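Local coordinates for protein catechol 1,2-dioxygenase (Acinetobacter sp., PDB 1DMH) that catalyses the iron(III)-dependent intradiol cleavage of catechol by dioxygen to cis,cis-muconate, the first step of catechol breakdown in the beta-ketoadipate pathway, at residues L48-T51 / S52-W56. Numbering follows the deposited sequence.
Sequences LNIT and SDEYW. With LIO ([1-pentadecanoyl-2-decanoyl-glycerol-3-yl]phosphonyl choline), chain E.
The carboxylate of E54 reaches back to the amide of T51: E54 OE1 takes T51 N at 3.0 Å on its anti side, 17° out of the carboxylate plane, in a nearly straight bond. Of the other flat groups, the ring of Y55 lays CD2 over the centre of one face of the W56 indole, 3.7 Å above its plane, while W56 NE1 lies in plane at the edge of the phenol. A lipid acyl chain runs obliquely past the Y55 ring, where Y55 CE1 lies 3.8 Å from LIO C22.

T51 OG1, placed between the backbone N and carbonyl carbon (chi1 68°), accepts E54 N at 3.1 Å. These reciprocal bonds make a capping box. Threonine suits the N-cap because its short hydroxyl can stand in for a missing carbonyl acceptor, and glutamate has the length to return to the cap amide. The first helical turn is closed by Y55 N donating to T51 O at 2.9 Å. I50 packs beside the box, with I50 CG2 3.8 Å from E54 CB, a branched apolar side chain suited to this buried spot beside the lipid; E54 CG meets the ester carbonyl oxygen O11 of LIO at 3.3 Å.

Two polar ends are met by the second subunit: E54 OE2 in a salt bridge with its R29, Y55 OH in a hydrogen bond with its S75. A Schellman motif at N49 ends helix 28-47, and the short turn leads to helix 52-67 in the helical zipper along the dimer axis.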
loop_
_atom_site.group_PDB
_atom_site.type_symbol
_atom_site.label_atom_id
_atom_site.label_comp_id
_atom_site.label_asym_id
_atom_site.label_seq_id
_atom_site.Cartn_x
_atom_site.Cartn_y
_atom_site.Cartn_z
ATOM N N LEU A 48 4.587 16.094 -12.395
ATOM C CA LEU A 48 5.039 16.659 -11.137
ATOM C C LEU A 48 6.531 16.530 -10.918
ATOM O O LEU A 48 7.043 16.985 -9.901
ATOM C CB LEU A 48 4.288 16.018 -9.978
ATOM C CG LEU A 48 2.787 16.326 -10.010
ATOM C CD1 LEU A 48 2.098 15.557 -8.910
ATOM C CD2 LEU A 48 2.559 17.825 -9.848
ATOM N N ASN A 49 7.220 15.945 -11.893
ATOM C CA ASN A 49 8.671 15.732 -11.826
ATOM C C ASN A 49 9.042 15.067 -10.498
ATOM O O ASN A 49 9.886 15.555 -9.751
ATOM C CB ASN A 49 9.431 17.064 -11.970
ATOM C CG ASN A 49 10.910 16.862 -12.262
ATOM O OD1 ASN A 49 11.721 17.787 -12.119
ATOM N ND2 ASN A 49 11.270 15.660 -12.691
ATOM N N ILE A 50 8.379 13.955 -10.203
ATOM C CA ILE A 50 8.628 13.214 -8.979
ATOM C C ILE A 50 9.979 12.547 -9.176
ATOM O O ILE A 50 10.201 11.872 -10.183
ATOM C CB ILE A 50 7.501 12.172 -8.732
ATOM C CG1 ILE A 50 6.177 12.902 -8.396
ATOM C CG2 ILE A 50 7.889 11.252 -7.599
ATOM C CD1 ILE A 50 4.922 11.988 -8.366
ATOM N N THR A 51 10.891 12.775 -8.237
ATOM C CA THR A 51 12.239 12.221 -8.309
ATOM C C THR A 51 12.270 10.786 -7.766
ATOM O O THR A 51 11.326 10.340 -7.103
ATOM C CB THR A 51 13.208 13.040 -7.458
ATOM O OG1 THR A 51 12.868 12.864 -6.075
ATOM C CG2 THR A 51 13.105 14.519 -7.784
ATOM N N SER A 52 13.367 10.071 -8.013
ATOM C CA SER A 52 13.460 8.712 -7.499
ATOM C C SER A 52 13.437 8.725 -5.997
ATOM O O SER A 52 12.888 7.818 -5.393
ATOM C CB SER A 52 14.734 8.008 -7.982
ATOM O OG SER A 52 14.644 7.735 -9.372
ATOM N N ASP A 53 14.040 9.748 -5.390
ATOM C CA ASP A 53 14.046 9.835 -3.928
ATOM C C ASP A 53 12.605 9.949 -3.431
ATOM O O ASP A 53 12.219 9.276 -2.483
ATOM C CB ASP A 53 14.865 11.052 -3.441
ATOM C CG ASP A 53 16.378 10.813 -3.489
ATOM O OD1 ASP A 53 16.820 9.803 -4.074
ATOM O OD2 ASP A 53 17.134 11.641 -2.933
ATOM N N GLU A 54 11.814 10.805 -4.060
ATOM C CA GLU A 54 10.427 10.951 -3.612
ATOM C C GLU A 54 9.667 9.650 -3.842
ATOM O O GLU A 54 8.921 9.191 -2.970
ATOM C CB GLU A 54 9.729 12.090 -4.351
ATOM C CG GLU A 54 10.248 13.454 -3.936
ATOM C CD GLU A 54 9.725 14.580 -4.819
ATOM O OE1 GLU A 54 9.653 14.375 -6.045
ATOM O OE2 GLU A 54 9.405 15.677 -4.293
ATOM N N TYR A 55 9.847 9.070 -5.024
ATOM C CA TYR A 55 9.160 7.833 -5.353
ATOM C C TYR A 55 9.385 6.725 -4.302
ATOM O O TYR A 55 8.425 6.113 -3.821
ATOM C CB TYR A 55 9.606 7.332 -6.730
ATOM C CG TYR A 55 8.947 6.009 -7.077
ATOM C CD1 TYR A 55 7.612 5.969 -7.477
ATOM C CD2 TYR A 55 9.636 4.788 -6.918
ATOM C CE1 TYR A 55 6.963 4.757 -7.709
ATOM C CE2 TYR A 55 8.996 3.564 -7.144
ATOM C CZ TYR A 55 7.656 3.563 -7.541
ATOM O OH TYR A 55 6.985 2.389 -7.754
ATOM N N TRP A 56 10.646 6.465 -3.943
ATOM C CA TRP A 56 10.936 5.418 -2.972
ATOM C C TRP A 56 10.435 5.705 -1.547
ATOM O O TRP A 56 10.172 4.780 -0.784
ATOM C CB TRP A 56 12.421 5.059 -3.005
ATOM C CG TRP A 56 12.779 4.414 -4.314
ATOM C CD1 TRP A 56 13.497 4.960 -5.342
ATOM C CD2 TRP A 56 12.306 3.146 -4.782
ATOM N NE1 TRP A 56 13.495 4.107 -6.430
ATOM C CE2 TRP A 56 12.768 2.985 -6.112
ATOM C CE3 TRP A 56 11.525 2.127 -4.204
ATOM C CZ2 TRP A 56 12.483 1.848 -6.877
ATOM C CZ3 TRP A 56 11.231 0.986 -4.975
ATOM C CH2 TRP A 56 11.713 0.863 -6.294
HETATM C C1 LIO E . 8.676 13.108 4.076
HETATM C C2 LIO E . 7.468 12.607 3.623
HETATM C C3 LIO E . 7.468 12.686 2.241
HETATM C C4 LIO E . 12.532 14.069 5.683
HETATM C C5 LIO E . 13.076 14.698 6.993
HETATM C C6 LIO E . 15.327 13.721 6.739
HETATM C C7 LIO E . 14.977 15.573 8.229
HETATM C C8 LIO E . 14.892 15.932 5.861
HETATM C C11 LIO E . 8.299 13.116 -0.007
HETATM C C12 LIO E . 6.955 12.456 -0.398
HETATM C C13 LIO E . 6.844 12.247 -1.899
HETATM C C14 LIO E . 5.777 11.196 -2.174
HETATM C C15 LIO E . 5.810 10.825 -3.659
HETATM C C16 LIO E . 4.990 9.563 -3.886
HETATM C C17 LIO E . 5.008 9.174 -5.365
HETATM C C18 LIO E . 3.699 8.472 -5.727
HETATM C C19 LIO E . 3.624 7.132 -5.002
HETATM C C20 LIO E . 3.871 6.016 -5.988
HETATM C C21 LIO E . 3.301 4.725 -5.422
HETATM C C22 LIO E . 3.651 3.590 -6.381
HETATM C C23 LIO E . 3.278 2.255 -5.759
HETATM C C24 LIO E . 3.640 1.139 -6.731
HETATM C C25 LIO E . 4.287 -0.006 -5.963
HETATM C C31 LIO E . 5.864 10.497 3.929
HETATM C C32 LIO E . 4.764 10.940 2.941
HETATM C C33 LIO E . 4.543 9.835 1.890
HETATM C C34 LIO E . 3.258 10.124 1.110
HETATM C C35 LIO E . 3.123 9.161 -0.068
HETATM C C36 LIO E . 1.895 8.284 0.143
HETATM C C37 LIO E . 1.260 7.924 -1.201
HETATM C C38 LIO E . 0.032 7.038 -0.949
HETATM C C39 LIO E . -1.214 7.694 -1.549
HETATM C C40 LIO E . -2.352 6.671 -1.622
HETATM N N LIO E . 14.560 14.974 6.946
HETATM O O2 LIO E . 7.094 11.282 4.215
HETATM O O3 LIO E . 8.564 13.227 1.444
HETATM O O11 LIO E . 9.110 13.530 -0.846
HETATM O O31 LIO E . 5.718 9.416 4.527
HETATM O O1P LIO E . 10.409 15.480 3.917
HETATM O O2P LIO E . 10.029 15.800 6.329
HETATM O O3P LIO E . 8.693 14.129 5.109
HETATM O O4P LIO E . 11.118 13.725 5.534
HETATM P P LIO E . 10.063 14.781 5.213
#